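Local coordinates for protein mersacidin decarboxylase (Bacillus sp., PDB 1P3Y) that catalyses the oxidative decarboxylation of the C-terminal cysteine of mersacidin to an aminoenethiol, working as a homododecamer that binds one FAD per subunit, at residues I13-S18 and K44-L49; L29-F34 and D174-A179; Y85-A90 and T109-H114; I119-M124 and G169-D174. All blocks are in the same frame, centred on the assembly; numbering follows the deposited sequence.

Contact 1: I13-S18 and K44-L49. With FAD (flavin-adenine dinucleotide), chain B.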
# COMPACT_ATOMS: atom_id res chain seq x y z
N ILE A 13 -26.10 18.44 -13.14
CA ILE A 13 -25.99 17.46 -14.20
C ILE A 13 -25.35 16.17 -13.69
O ILE A 13 -24.23 16.17 -13.17
CB ILE A 13 -25.19 18.04 -15.36
CG1 ILE A 13 -26.03 19.12 -16.03
CG2 ILE A 13 -24.80 16.95 -16.34
CD1 ILE A 13 -25.20 20.11 -16.82
N GLY A 14 -26.10 15.07 -13.82
CA GLY A 14 -25.59 13.78 -13.40
C GLY A 14 -25.01 13.07 -14.60
O GLY A 14 -25.71 12.86 -15.58
N ILE A 15 -23.74 12.70 -14.54
CA ILE A 15 -23.10 12.02 -15.67
C ILE A 15 -22.95 10.52 -15.39
O ILE A 15 -22.43 10.13 -14.34
CB ILE A 15 -21.70 12.62 -15.93
CG1 ILE A 15 -21.81 14.13 -16.12
CG2 ILE A 15 -21.09 11.97 -17.13
CD1 ILE A 15 -20.47 14.80 -16.30
N CYS A 16 -23.38 9.68 -16.33
CA CYS A 16 -23.27 8.22 -16.16
C CYS A 16 -22.25 7.62 -17.11
O CYS A 16 -21.69 8.32 -17.95
CB CYS A 16 -24.62 7.53 -16.38
SG CYS A 16 -25.91 7.99 -15.18
N GLY A 17 -22.02 6.32 -16.97
CA GLY A 17 -21.02 5.64 -17.78
C GLY A 17 -21.31 5.48 -19.26
O GLY A 17 -22.02 4.57 -19.66
N SER A 18 -20.73 6.34 -20.08
CA SER A 18 -20.91 6.26 -21.53
C SER A 18 -19.73 6.93 -22.24
O SER A 18 -19.16 7.89 -21.71
CB SER A 18 -22.20 6.97 -21.94
OG SER A 18 -22.14 7.31 -23.31
N LYS A 44 -19.31 6.17 -10.86
CA LYS A 44 -17.98 5.58 -10.91
C LYS A 44 -17.50 5.32 -12.35
O LYS A 44 -16.36 5.66 -12.70
CB LYS A 44 -18.00 4.27 -10.09
CG LYS A 44 -16.65 3.61 -9.86
CD LYS A 44 -16.26 2.66 -11.01
CE LYS A 44 -14.96 1.89 -10.69
NZ LYS A 44 -13.82 2.83 -10.36
N THR A 45 -18.35 4.72 -13.18
CA THR A 45 -17.96 4.44 -14.56
C THR A 45 -17.66 5.71 -15.34
O THR A 45 -16.70 5.76 -16.12
CB THR A 45 -19.04 3.67 -15.29
OG1 THR A 45 -19.43 2.56 -14.48
CG2 THR A 45 -18.52 3.15 -16.63
N ALA A 46 -18.48 6.74 -15.12
CA ALA A 46 -18.25 8.02 -15.78
C ALA A 46 -16.85 8.56 -15.40
O ALA A 46 -16.10 9.02 -16.28
CB ALA A 46 -19.33 9.01 -15.38
N GLU A 47 -16.49 8.49 -14.10
CA GLU A 47 -15.18 8.98 -13.66
C GLU A 47 -14.02 8.21 -14.26
O GLU A 47 -12.97 8.81 -14.50
CB GLU A 47 -15.04 8.94 -12.15
CG GLU A 47 -15.49 10.17 -11.47
CD GLU A 47 -15.18 10.14 -9.98
OE1 GLU A 47 -14.00 10.39 -9.60
OE2 GLU A 47 -16.11 9.85 -9.20
N ASP A 48 -14.19 6.91 -14.48
CA ASP A 48 -13.10 6.11 -15.07
C ASP A 48 -12.87 6.55 -16.50
O ASP A 48 -11.74 6.44 -17.03
CB ASP A 48 -13.41 4.60 -15.07
CG ASP A 48 -13.45 4.00 -13.68
OD1 ASP A 48 -12.79 4.57 -12.78
OD2 ASP A 48 -14.12 2.95 -13.49
N LEU A 49 -13.93 7.01 -17.16
CA LEU A 49 -13.82 7.48 -18.54
C LEU A 49 -13.23 8.88 -18.60
O LEU A 49 -12.32 9.13 -19.40
CB LEU A 49 -15.20 7.47 -19.21
CG LEU A 49 -15.63 6.05 -19.60
CD1 LEU A 49 -17.08 6.01 -20.03
CD2 LEU A 49 -14.72 5.58 -20.71
PA FAD B . -22.04 2.74 -12.00
O1A FAD B . -20.81 3.40 -12.61
O2A FAD B . -22.46 3.16 -10.61
O5B FAD B . -21.88 1.10 -11.96
C5B FAD B . -20.91 0.36 -12.75
C4B FAD B . -19.66 0.02 -11.95
O4B FAD B . -19.55 0.90 -10.83
C3B FAD B . -19.64 -1.39 -11.35
O3B FAD B . -18.52 -2.04 -11.96
C2B FAD B . -19.53 -1.16 -9.88
O2B FAD B . -18.87 -2.08 -9.06
C1B FAD B . -18.90 0.23 -9.79
N9A FAD B . -19.14 1.07 -8.57
C8A FAD B . -20.34 1.76 -8.08
N7A FAD B . -20.17 2.41 -6.95
C5A FAD B . -18.80 2.19 -6.61
C6A FAD B . -17.95 2.60 -5.50
N6A FAD B . -18.40 3.38 -4.51
N1A FAD B . -16.60 2.15 -5.48
C2A FAD B . -16.09 1.35 -6.47
N3A FAD B . -16.84 0.91 -7.60
C4A FAD B . -18.22 1.41 -7.54
N1 FAD B . -24.26 1.57 -20.61
C2 FAD B . -25.31 2.29 -21.16
O2 FAD B . -26.50 2.06 -20.80
N3 FAD B . -25.04 3.27 -22.12
C4 FAD B . -23.73 3.62 -22.62
O4 FAD B . -23.59 4.54 -23.52
C4X FAD B . -22.69 2.90 -22.04
N5 FAD B . -21.36 3.23 -22.48
C5X FAD B . -20.27 2.52 -21.87
C6 FAD B . -18.93 2.80 -22.27
C7 FAD B . -17.77 2.13 -21.70
C7M FAD B . -16.35 2.54 -22.20
C8 FAD B . -18.00 1.10 -20.67
C8M FAD B . -16.90 0.33 -19.99
C9 FAD B . -19.30 0.78 -20.25
C9A FAD B . -20.47 1.45 -20.82
N10 FAD B . -21.90 1.19 -20.46
C10 FAD B . -22.97 1.89 -21.04
C1' FAD B . -22.15 0.19 -19.46
C2' FAD B . -22.44 0.66 -18.08
O2' FAD B . -21.25 1.43 -17.60
C3' FAD B . -22.65 -0.49 -17.16
O3' FAD B . -23.97 -1.07 -17.30
C4' FAD B . -22.47 -0.14 -15.66
O4' FAD B . -22.64 -1.39 -14.89
C5' FAD B . -23.45 0.87 -15.11
O5' FAD B . -22.97 2.20 -15.31
P FAD B . -23.52 3.42 -14.48
O1P FAD B . -22.79 4.60 -14.97
O2P FAD B . -25.02 3.45 -14.60
O3P FAD B . -23.27 3.01 -12.93
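Gly17 and Ala46 bring their CA atoms to 4.2 Å, a closeness possible where the loop after strand 10-15 has no side chain to hold off the first turn of helix 44-49. No hydrogen bond joins the two segments; methyl groups mostly meet backbone instead. Ala46 CB sits 3.5 Å from Ile15 O and also touches Cys16 O, while Leu49 CD1 rests 3.3 Å from Ser18 O. In Thr45 the torsion chi1 (-50°) turns CG2 anti to the backbone N, 3.7 Å from Gly17 CA, and leaves OG1 beside that N. With OG1 so placed, the backbone N and the hydroxyl converge on one FAD oxygen: Thr45 N donates to O1A over 2.8 Å at 159°, and Thr45 OG1 donates to the same atom. The other phosphate is held from the loop, with Gly17 N giving O1P a bond of 2.7 Å. Lys44 lays CG 3.5 Å from N3A of the adenine, and its NZ folds back to a salt bridge with Asp48. In this Rossmann-type site, N-H groups of a strand-end loop and of a helix N-terminus face the diphosphate, so the helix dipole probably helps to offset the phosphate charge.

Contact 2: L29-F34 and D174-A179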
# COMPACT_ATOMS: atom_id res chain seq x y z
N LEU A 29 -20.27 23.73 -21.25
CA LEU A 29 -19.85 25.09 -21.60
C LEU A 29 -20.98 25.88 -22.26
O LEU A 29 -21.11 27.10 -22.06
CB LEU A 29 -18.61 25.05 -22.52
CG LEU A 29 -17.33 24.53 -21.85
CD1 LEU A 29 -16.20 24.42 -22.89
CD2 LEU A 29 -16.93 25.45 -20.69
N TYR A 30 -21.81 25.19 -23.01
CA TYR A 30 -22.93 25.83 -23.68
C TYR A 30 -23.99 26.28 -22.67
O TYR A 30 -24.60 27.34 -22.84
CB TYR A 30 -23.55 24.88 -24.70
CG TYR A 30 -24.70 25.48 -25.45
CD1 TYR A 30 -24.49 26.50 -26.38
CD2 TYR A 30 -26.01 25.06 -25.22
CE1 TYR A 30 -25.55 27.09 -27.07
CE2 TYR A 30 -27.08 25.63 -25.89
CZ TYR A 30 -26.85 26.65 -26.82
OH TYR A 30 -27.91 27.21 -27.49
N PHE A 31 -24.21 25.48 -21.64
CA PHE A 31 -25.21 25.79 -20.61
C PHE A 31 -24.75 26.85 -19.62
O PHE A 31 -25.57 27.41 -18.88
CB PHE A 31 -25.57 24.52 -19.83
CG PHE A 31 -26.24 23.45 -20.66
CD1 PHE A 31 -26.84 23.76 -21.88
CD2 PHE A 31 -26.29 22.14 -20.20
CE1 PHE A 31 -27.48 22.77 -22.63
CE2 PHE A 31 -26.92 21.14 -20.95
CZ PHE A 31 -27.52 21.46 -22.16
N LYS A 32 -23.45 27.10 -19.57
CA LYS A 32 -22.87 28.06 -18.63
C LYS A 32 -23.47 29.46 -18.67
O LYS A 32 -23.58 30.12 -17.63
CB LYS A 32 -21.35 28.14 -18.84
CG LYS A 32 -20.63 29.01 -17.82
CD LYS A 32 -19.26 28.44 -17.49
N SER A 33 -23.82 29.93 -19.86
CA SER A 33 -24.39 31.27 -20.01
C SER A 33 -25.89 31.38 -19.78
O SER A 33 -26.42 32.49 -19.65
CB SER A 33 -24.01 31.85 -21.38
OG SER A 33 -24.38 30.99 -22.45
N PHE A 34 -26.58 30.25 -19.71
CA PHE A 34 -28.03 30.25 -19.51
C PHE A 34 -28.49 30.02 -18.07
O PHE A 34 -29.64 30.33 -17.74
CB PHE A 34 -28.70 29.24 -20.45
CG PHE A 34 -28.39 29.46 -21.91
CD1 PHE A 34 -27.25 28.90 -22.49
CD2 PHE A 34 -29.25 30.21 -22.72
CE1 PHE A 34 -26.96 29.07 -23.85
CE2 PHE A 34 -28.97 30.39 -24.09
CZ PHE A 34 -27.83 29.82 -24.66
N ASP A 174 -27.71 22.71 -27.93
CA ASP A 174 -28.83 23.64 -28.14
C ASP A 174 -30.20 22.96 -28.03
O ASP A 174 -31.10 23.47 -27.36
CB ASP A 174 -28.69 24.33 -29.50
CG ASP A 174 -28.39 23.35 -30.62
OD1 ASP A 174 -27.45 22.54 -30.46
OD2 ASP A 174 -29.10 23.39 -31.65
N LYS A 175 -30.37 21.81 -28.67
CA LYS A 175 -31.65 21.10 -28.58
C LYS A 175 -31.86 20.78 -27.10
O LYS A 175 -32.92 21.07 -26.52
CB LYS A 175 -31.62 19.78 -29.36
CG LYS A 175 -30.98 19.82 -30.72
CD LYS A 175 -31.94 20.26 -31.79
CE LYS A 175 -31.34 19.96 -33.16
NZ LYS A 175 -29.94 20.52 -33.30
N ALA A 176 -30.84 20.16 -26.51
CA ALA A 176 -30.87 19.76 -25.11
C ALA A 176 -31.28 20.91 -24.19
O ALA A 176 -32.11 20.74 -23.29
CB ALA A 176 -29.52 19.23 -24.70
N LEU A 177 -30.71 22.09 -24.43
CA LEU A 177 -31.06 23.26 -23.62
C LEU A 177 -32.57 23.51 -23.72
O LEU A 177 -33.24 23.72 -22.70
CB LEU A 177 -30.29 24.49 -24.10
CG LEU A 177 -30.70 25.86 -23.52
CD1 LEU A 177 -30.72 25.82 -21.99
CD2 LEU A 177 -29.72 26.92 -24.02
N LEU A 178 -33.09 23.48 -24.94
CA LEU A 178 -34.51 23.69 -25.17
C LEU A 178 -35.34 22.66 -24.41
O LEU A 178 -36.34 23.01 -23.76
CB LEU A 178 -34.82 23.62 -26.67
CG LEU A 178 -34.10 24.67 -27.55
CD1 LEU A 178 -34.46 24.43 -29.01
CD2 LEU A 178 -34.50 26.08 -27.13
N ALA A 179 -34.92 21.40 -24.48
CA ALA A 179 -35.63 20.34 -23.78
C ALA A 179 -35.63 20.63 -22.28
O ALA A 179 -36.63 20.39 -21.59
CB ALA A 179 -34.97 19.00 -24.07
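Leu177 gives up the largest area to this contact, meeting three aromatic residues: Tyr30 and Phe31 of helix 25-31 and Phe34 just beyond. Its CG stands anti to the backbone N (chi1 170°), and beyond it CD2 lies over the centre of the Phe34 ring, 3.2 Å from the centroid and 1° off the ring normal, a CH-pi contact. The same methyl carbon is 3.5 Å from Tyr30 CE2, with the side chains of Tyr30 and Leu177 crossing at about a right angle. The Tyr30 side chain also meets the first turn of the partner helix, with its OH 3.6 Å from Asp174 CB. Phe31 and Leu177 lie antiparallel alongside each other, Phe31 CE1 coming 3.6 Å from Leu177 CB; Ala176 CB meets the Phe31 ring at its edge, 3.9 Å from CZ. No hydrogen bond crosses. Helix 173-183 also packs on Phe121 of strand 119-122, and Phe31 touches Ile13 of strand 10-15, as expected of two helices layered on the parallel sheet of a Rossmann-like alpha/beta fold.

Contact 3: Y85-A90 and T109-H114. With FAD (flavin-adenine dinucleotide), chain C.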
# COMPACT_ATOMS: atom_id res chain seq x y z
N TYR A 85 -32.57 19.07 -12.12
CA TYR A 85 -31.66 17.93 -12.13
C TYR A 85 -31.83 17.19 -13.45
O TYR A 85 -32.88 16.62 -13.76
CB TYR A 85 -31.95 16.99 -10.95
CG TYR A 85 -31.04 15.77 -10.86
CD1 TYR A 85 -29.68 15.86 -11.15
CD2 TYR A 85 -31.54 14.54 -10.40
CE1 TYR A 85 -28.83 14.75 -10.97
CE2 TYR A 85 -30.71 13.44 -10.21
CZ TYR A 85 -29.35 13.55 -10.49
OH TYR A 85 -28.54 12.44 -10.30
N CYS A 86 -30.76 17.22 -14.22
CA CYS A 86 -30.77 16.59 -15.51
C CYS A 86 -29.64 15.58 -15.60
O CYS A 86 -28.48 15.88 -15.33
CB CYS A 86 -30.65 17.70 -16.57
SG CYS A 86 -30.26 17.12 -18.20
N ILE A 87 -29.98 14.34 -15.96
CA ILE A 87 -28.99 13.29 -16.10
C ILE A 87 -28.65 13.07 -17.58
O ILE A 87 -29.46 12.57 -18.35
CB ILE A 87 -29.49 11.97 -15.48
CG1 ILE A 87 -29.70 12.18 -13.97
CG2 ILE A 87 -28.48 10.83 -15.78
CD1 ILE A 87 -30.29 10.96 -13.24
N ILE A 88 -27.44 13.47 -17.95
CA ILE A 88 -26.96 13.30 -19.31
C ILE A 88 -25.44 13.01 -19.33
O ILE A 88 -24.63 13.81 -18.86
CB ILE A 88 -27.26 14.58 -20.17
CG1 ILE A 88 -26.65 14.41 -21.57
CG2 ILE A 88 -26.70 15.86 -19.49
CD1 ILE A 88 -27.05 15.51 -22.55
N PRO A 89 -25.04 11.86 -19.86
CA PRO A 89 -25.94 10.86 -20.43
C PRO A 89 -26.43 9.90 -19.36
O PRO A 89 -25.76 9.71 -18.34
CB PRO A 89 -25.05 10.16 -21.45
CG PRO A 89 -23.70 10.20 -20.79
CD PRO A 89 -23.64 11.60 -20.23
N ALA A 90 -27.58 9.29 -19.62
CA ALA A 90 -28.22 8.33 -18.74
C ALA A 90 -28.01 6.94 -19.31
O ALA A 90 -28.20 6.74 -20.50
CB ALA A 90 -29.69 8.64 -18.65
N THR A 109 -29.63 8.10 -6.27
CA THR A 109 -30.15 8.52 -4.98
C THR A 109 -30.66 9.96 -5.07
O THR A 109 -31.72 10.31 -4.53
CB THR A 109 -29.03 8.43 -3.88
OG1 THR A 109 -28.55 7.08 -3.78
CG2 THR A 109 -29.58 8.85 -2.51
N THR A 110 -29.89 10.79 -5.75
CA THR A 110 -30.25 12.18 -5.89
C THR A 110 -31.61 12.32 -6.56
O THR A 110 -32.37 13.22 -6.23
CB THR A 110 -29.17 12.92 -6.69
OG1 THR A 110 -27.93 12.82 -5.97
CG2 THR A 110 -29.55 14.39 -6.87
N VAL A 111 -31.93 11.41 -7.48
CA VAL A 111 -33.23 11.48 -8.15
C VAL A 111 -34.33 11.43 -7.10
O VAL A 111 -35.27 12.21 -7.15
CB VAL A 111 -33.41 10.32 -9.17
CG1 VAL A 111 -34.87 10.26 -9.64
CG2 VAL A 111 -32.49 10.52 -10.37
N LEU A 112 -34.20 10.54 -6.13
CA LEU A 112 -35.20 10.44 -5.08
C LEU A 112 -35.17 11.62 -4.13
O LEU A 112 -36.19 11.98 -3.57
CB LEU A 112 -35.03 9.16 -4.24
CG LEU A 112 -35.32 7.81 -4.89
CD1 LEU A 112 -34.97 6.73 -3.91
CD2 LEU A 112 -36.75 7.70 -5.30
N ALA A 113 -34.00 12.22 -3.95
CA ALA A 113 -33.89 13.33 -3.01
C ALA A 113 -34.15 14.72 -3.59
O ALA A 113 -34.21 15.69 -2.84
CB ALA A 113 -32.52 13.30 -2.34
N HIS A 114 -34.29 14.81 -4.91
CA HIS A 114 -34.57 16.09 -5.57
C HIS A 114 -36.10 16.35 -5.47
O HIS A 114 -36.91 15.49 -5.81
CB HIS A 114 -34.15 16.02 -7.04
CG HIS A 114 -34.22 17.33 -7.76
ND1 HIS A 114 -34.89 17.47 -8.96
CD2 HIS A 114 -33.64 18.52 -7.51
CE1 HIS A 114 -34.71 18.70 -9.42
NE2 HIS A 114 -33.96 19.36 -8.56
PA FAD C . -25.24 0.34 0.34
O1A FAD C . -24.50 0.95 1.53
O2A FAD C . -25.01 -1.12 0.02
O5B FAD C . -24.92 1.17 -1.05
C5B FAD C . -24.34 2.51 -1.08
C4B FAD C . -22.84 2.48 -1.30
O4B FAD C . -22.32 1.20 -0.95
C3B FAD C . -22.39 2.70 -2.76
O3B FAD C . -21.62 3.90 -2.74
C2B FAD C . -21.65 1.45 -3.10
O2B FAD C . -20.60 1.49 -4.02
C1B FAD C . -21.19 0.93 -1.75
N9A FAD C . -20.93 -0.54 -1.57
C8A FAD C . -21.83 -1.69 -1.53
N7A FAD C . -21.24 -2.85 -1.36
C5A FAD C . -19.85 -2.52 -1.26
C6A FAD C . -18.64 -3.30 -1.09
N6A FAD C . -18.65 -4.64 -0.94
N1A FAD C . -17.38 -2.62 -1.07
C2A FAD C . -17.31 -1.26 -1.21
N3A FAD C . -18.44 -0.41 -1.38
C4A FAD C . -19.68 -1.20 -1.40
N1 FAD C . -31.03 6.98 2.04
C2 FAD C . -32.29 6.69 2.55
O2 FAD C . -33.14 6.09 1.85
N3 FAD C . -32.59 7.07 3.87
C4 FAD C . -31.70 7.76 4.77
O4 FAD C . -32.09 8.08 5.96
C4X FAD C . -30.44 8.03 4.23
N5 FAD C . -29.50 8.69 5.09
C5X FAD C . -28.19 8.94 4.58
C6 FAD C . -27.22 9.60 5.39
C7 FAD C . -25.87 9.89 4.95
C7M FAD C . -24.89 10.59 5.93
C8 FAD C . -25.49 9.49 3.57
C8M FAD C . -24.12 9.72 2.97
C9 FAD C . -26.41 8.84 2.73
C9A FAD C . -27.77 8.55 3.18
N10 FAD C . -28.84 7.88 2.37
C10 FAD C . -30.13 7.62 2.88
C1' FAD C . -28.50 7.49 1.04
C2' FAD C . -28.17 6.06 0.80
O2' FAD C . -26.98 5.72 1.65
C3' FAD C . -27.82 5.81 -0.61
O3' FAD C . -28.98 5.74 -1.47
C4' FAD C . -27.00 4.51 -0.85
O4' FAD C . -26.67 4.45 -2.28
C5' FAD C . -27.72 3.23 -0.49
O5' FAD C . -27.53 2.91 0.89
P FAD C . -27.75 1.45 1.45
O1P FAD C . -27.46 1.52 2.89
O2P FAD C . -29.14 1.00 1.07
O3P FAD C . -26.78 0.51 0.56
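Tyr85 and Ile87 of strand 85-87 meet helix 109-113 and His114 with the segment axes 10.0 Å apart and running at 153°, close to antiparallel. This belongs to a beta-alpha-beta crossover: helix 106-113 lies on the chain between the parallel neighbouring strands 84-90 and 119-122. Tyr85 has the largest share of the contact. Its CB points toward the helix, and with CG anti to the backbone N (chi1 -179°) the ring continues to Thr110 and Val111. There Thr110 CG2 lies over one face, 3.9 Å from the centroid, as a CH-pi contact, whereas Val111 CG2 comes to the ring edge and also meets Ile87 CD1 at 3.6 Å. Tyr85 OH is hydrogen-bonded to Val107 O, fixing the far end of the ring. His114 turns a face to Tyr85: Tyr85 CB lies 3.7 Å from the centroid of the His114 ring, and the Tyr85 ring presents its edge, the planes being 66° apart. Thr109, whose CB points away from the strand, serves the FAD site of a neighbouring subunit, where O3' of that FAD donates to Thr109 OG1 over 2.7 Å.

Contact 4: I119-M124 and G169-D174. With FAD (flavin-adenine dinucleotide), chain B.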
# COMPACT_ATOMS: atom_id res chain seq x y z
N ILE A 119 -35.10 15.15 -15.47
CA ILE A 119 -35.14 14.96 -16.92
C ILE A 119 -33.94 14.09 -17.30
O ILE A 119 -32.80 14.42 -16.96
CB ILE A 119 -35.09 16.32 -17.68
CG1 ILE A 119 -34.73 16.07 -19.15
CG2 ILE A 119 -34.08 17.24 -17.06
CD1 ILE A 119 -34.71 17.31 -20.00
N PHE A 120 -34.21 13.00 -18.02
CA PHE A 120 -33.18 12.06 -18.47
C PHE A 120 -32.85 12.15 -19.94
O PHE A 120 -33.73 12.34 -20.78
CB PHE A 120 -33.64 10.62 -18.23
CG PHE A 120 -33.85 10.27 -16.80
CD1 PHE A 120 -34.99 10.70 -16.13
CD2 PHE A 120 -32.90 9.49 -16.12
CE1 PHE A 120 -35.19 10.36 -14.79
CE2 PHE A 120 -33.08 9.14 -14.79
CZ PHE A 120 -34.23 9.58 -14.11
N PHE A 121 -31.57 12.00 -20.27
CA PHE A 121 -31.12 12.01 -21.66
C PHE A 121 -30.42 10.68 -21.92
O PHE A 121 -29.20 10.61 -21.96
CB PHE A 121 -30.14 13.15 -21.93
CG PHE A 121 -30.78 14.50 -22.02
CD1 PHE A 121 -31.15 15.19 -20.86
CD2 PHE A 121 -30.98 15.10 -23.27
CE1 PHE A 121 -31.70 16.47 -20.95
CE2 PHE A 121 -31.53 16.37 -23.36
CZ PHE A 121 -31.90 17.07 -22.20
N PRO A 122 -31.20 9.60 -22.11
CA PRO A 122 -30.63 8.27 -22.37
C PRO A 122 -29.66 8.22 -23.54
O PRO A 122 -29.76 8.99 -24.50
CB PRO A 122 -31.86 7.40 -22.62
CG PRO A 122 -32.89 8.04 -21.76
CD PRO A 122 -32.67 9.51 -22.01
N ASN A 123 -28.73 7.28 -23.45
CA ASN A 123 -27.71 7.07 -24.47
C ASN A 123 -27.15 5.66 -24.24
O ASN A 123 -26.68 5.34 -23.16
CB ASN A 123 -26.61 8.13 -24.33
CG ASN A 123 -25.47 7.90 -25.27
OD1 ASN A 123 -24.58 7.09 -25.00
ND2 ASN A 123 -25.48 8.59 -26.40
N MET A 124 -27.24 4.82 -25.26
CA MET A 124 -26.76 3.46 -25.14
C MET A 124 -26.68 2.83 -26.51
O MET A 124 -27.07 3.43 -27.52
CB MET A 124 -27.72 2.64 -24.26
CG MET A 124 -29.13 2.50 -24.85
SD MET A 124 -30.32 2.01 -23.59
CE MET A 124 -30.70 3.60 -22.85
N GLY A 169 -27.62 8.79 -30.67
CA GLY A 169 -26.87 9.71 -29.83
C GLY A 169 -27.70 10.80 -29.17
O GLY A 169 -28.92 10.84 -29.27
N LEU A 170 -27.03 11.69 -28.46
CA LEU A 170 -27.69 12.78 -27.76
C LEU A 170 -27.93 13.95 -28.70
O LEU A 170 -27.15 14.17 -29.63
CB LEU A 170 -26.82 13.25 -26.59
CG LEU A 170 -26.61 12.31 -25.40
CD1 LEU A 170 -25.38 12.77 -24.60
CD2 LEU A 170 -27.86 12.30 -24.52
N ILE A 171 -29.01 14.70 -28.47
CA ILE A 171 -29.28 15.85 -29.32
C ILE A 171 -28.30 16.94 -28.93
O ILE A 171 -27.96 17.09 -27.76
CB ILE A 171 -30.76 16.40 -29.19
CG1 ILE A 171 -31.02 17.03 -27.81
CG2 ILE A 171 -31.74 15.28 -29.47
CD1 ILE A 171 -31.12 16.06 -26.68
N THR A 172 -27.82 17.69 -29.91
CA THR A 172 -26.86 18.76 -29.68
C THR A 172 -27.19 19.62 -28.45
O THR A 172 -28.35 19.70 -28.01
CB THR A 172 -26.76 19.65 -30.95
OG1 THR A 172 -28.07 20.14 -31.29
CG2 THR A 172 -26.25 18.81 -32.12
N PRO A 173 -26.17 20.28 -27.87
CA PRO A 173 -26.36 21.13 -26.69
C PRO A 173 -27.55 22.06 -26.78
O PRO A 173 -28.31 22.20 -25.81
CB PRO A 173 -25.04 21.89 -26.59
CG PRO A 173 -24.05 20.88 -27.08
CD PRO A 173 -24.76 20.27 -28.28
N ASP A 174 -27.71 22.71 -27.93
CA ASP A 174 -28.83 23.64 -28.14
C ASP A 174 -30.20 22.96 -28.03
O ASP A 174 -31.10 23.47 -27.36
CB ASP A 174 -28.69 24.33 -29.50
CG ASP A 174 -28.39 23.35 -30.62
OD1 ASP A 174 -27.45 22.54 -30.46
OD2 ASP A 174 -29.10 23.39 -31.65
PA FAD B . -22.04 2.74 -12.00
O1A FAD B . -20.81 3.40 -12.61
O2A FAD B . -22.46 3.16 -10.61
O5B FAD B . -21.88 1.10 -11.96
C5B FAD B . -20.91 0.36 -12.75
C4B FAD B . -19.66 0.02 -11.95
O4B FAD B . -19.55 0.90 -10.83
C3B FAD B . -19.64 -1.39 -11.35
O3B FAD B . -18.52 -2.04 -11.96
C2B FAD B . -19.53 -1.16 -9.88
O2B FAD B . -18.87 -2.08 -9.06
C1B FAD B . -18.90 0.23 -9.79
N9A FAD B . -19.14 1.07 -8.57
C8A FAD B . -20.34 1.76 -8.08
N7A FAD B . -20.17 2.41 -6.95
C5A FAD B . -18.80 2.19 -6.61
C6A FAD B . -17.95 2.60 -5.50
N6A FAD B . -18.40 3.38 -4.51
N1A FAD B . -16.60 2.15 -5.48
C2A FAD B . -16.09 1.35 -6.47
N3A FAD B . -16.84 0.91 -7.60
C4A FAD B . -18.22 1.41 -7.54
N1 FAD B . -24.26 1.57 -20.61
C2 FAD B . -25.31 2.29 -21.16
O2 FAD B . -26.50 2.06 -20.80
N3 FAD B . -25.04 3.27 -22.12
C4 FAD B . -23.73 3.62 -22.62
O4 FAD B . -23.59 4.54 -23.52
C4X FAD B . -22.69 2.90 -22.04
N5 FAD B . -21.36 3.23 -22.48
C5X FAD B . -20.27 2.52 -21.87
C6 FAD B . -18.93 2.80 -22.27
C7 FAD B . -17.77 2.13 -21.70
C7M FAD B . -16.35 2.54 -22.20
C8 FAD B . -18.00 1.10 -20.67
C8M FAD B . -16.90 0.33 -19.99
C9 FAD B . -19.30 0.78 -20.25
C9A FAD B . -20.47 1.45 -20.82
N10 FAD B . -21.90 1.19 -20.46
C10 FAD B . -22.97 1.89 -21.04
C1' FAD B . -22.15 0.19 -19.46
C2' FAD B . -22.44 0.66 -18.08
O2' FAD B . -21.25 1.43 -17.60
C3' FAD B . -22.65 -0.49 -17.16
O3' FAD B . -23.97 -1.07 -17.30
C4' FAD B . -22.47 -0.14 -15.66
O4' FAD B . -22.64 -1.39 -14.89
C5' FAD B . -23.45 0.87 -15.11
O5' FAD B . -22.97 2.20 -15.31
P FAD B . -23.52 3.42 -14.48
O1P FAD B . -22.79 4.60 -14.97
O2P FAD B . -25.02 3.45 -14.60
O3P FAD B . -23.27 3.01 -12.93
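The Phe121 ring meets Ile171 at its edge, with CD1 of the isoleucine near the ring plane and 3.4 Å from CE2. The two side chains cross at about a right angle. In Ile171, CG1 lies between the backbone N and the carbonyl carbon (chi1 68°), and chi2 of -72° then carries CD1 to the ring. Nearer the backbone, Leu170 CD2 is 3.6 Å from Phe121 CB and 3.3 Å from Phe121 O, so this methyl group fills the angle between side chain and carbonyl. Further along the strand exit, the CA of Asn123 lies 6.0 Å from that of Gly169. No hydrogen bond links the segments. Within 169-174, Thr172 OG1 donates to Asp174 OD1 over 2.6 Å, from above the carboxylate plane, and Ile171 O accepts a bond from Tyr27 OH. The backbone of Asn123 reaches the flavin: FAD N3 donates to Asn123 O over 2.8 Å, at 153°. The chemistry is thus divided: apolar contacts hold the loop against the strand end, and a backbone carbonyl of that strand's exit answers the N3-H of the flavin ring.

In the fold
Contacts 1, 3 and 4 share the parallel sheet. Strand 10-15 joins 84-90 through a probable hydrogen bond from Gly14 N to Cys86 O (2.9 Å), and 84-90 joins 119-122 through one from Phe121 N to Ile87 O (2.9 Å). Contacts 1 and 4, centres 14 Å apart, meet the same FAD, contact 1 mainly at the diphosphate, with Ser18 and Leu49 at the flavin, contact 4 at N3 of the flavin. Contact 3 serves a different FAD, and its Thr110 side chain is about 4 Å from that of the active-site residue His75. Contact 2, 20 Å from contact 1 between centres, lies away from the active site and the FAD pocket; it shares Asp174 with contact 4 and touches it, its Ala176 CB lying 3.7 Å from Phe121 CE2.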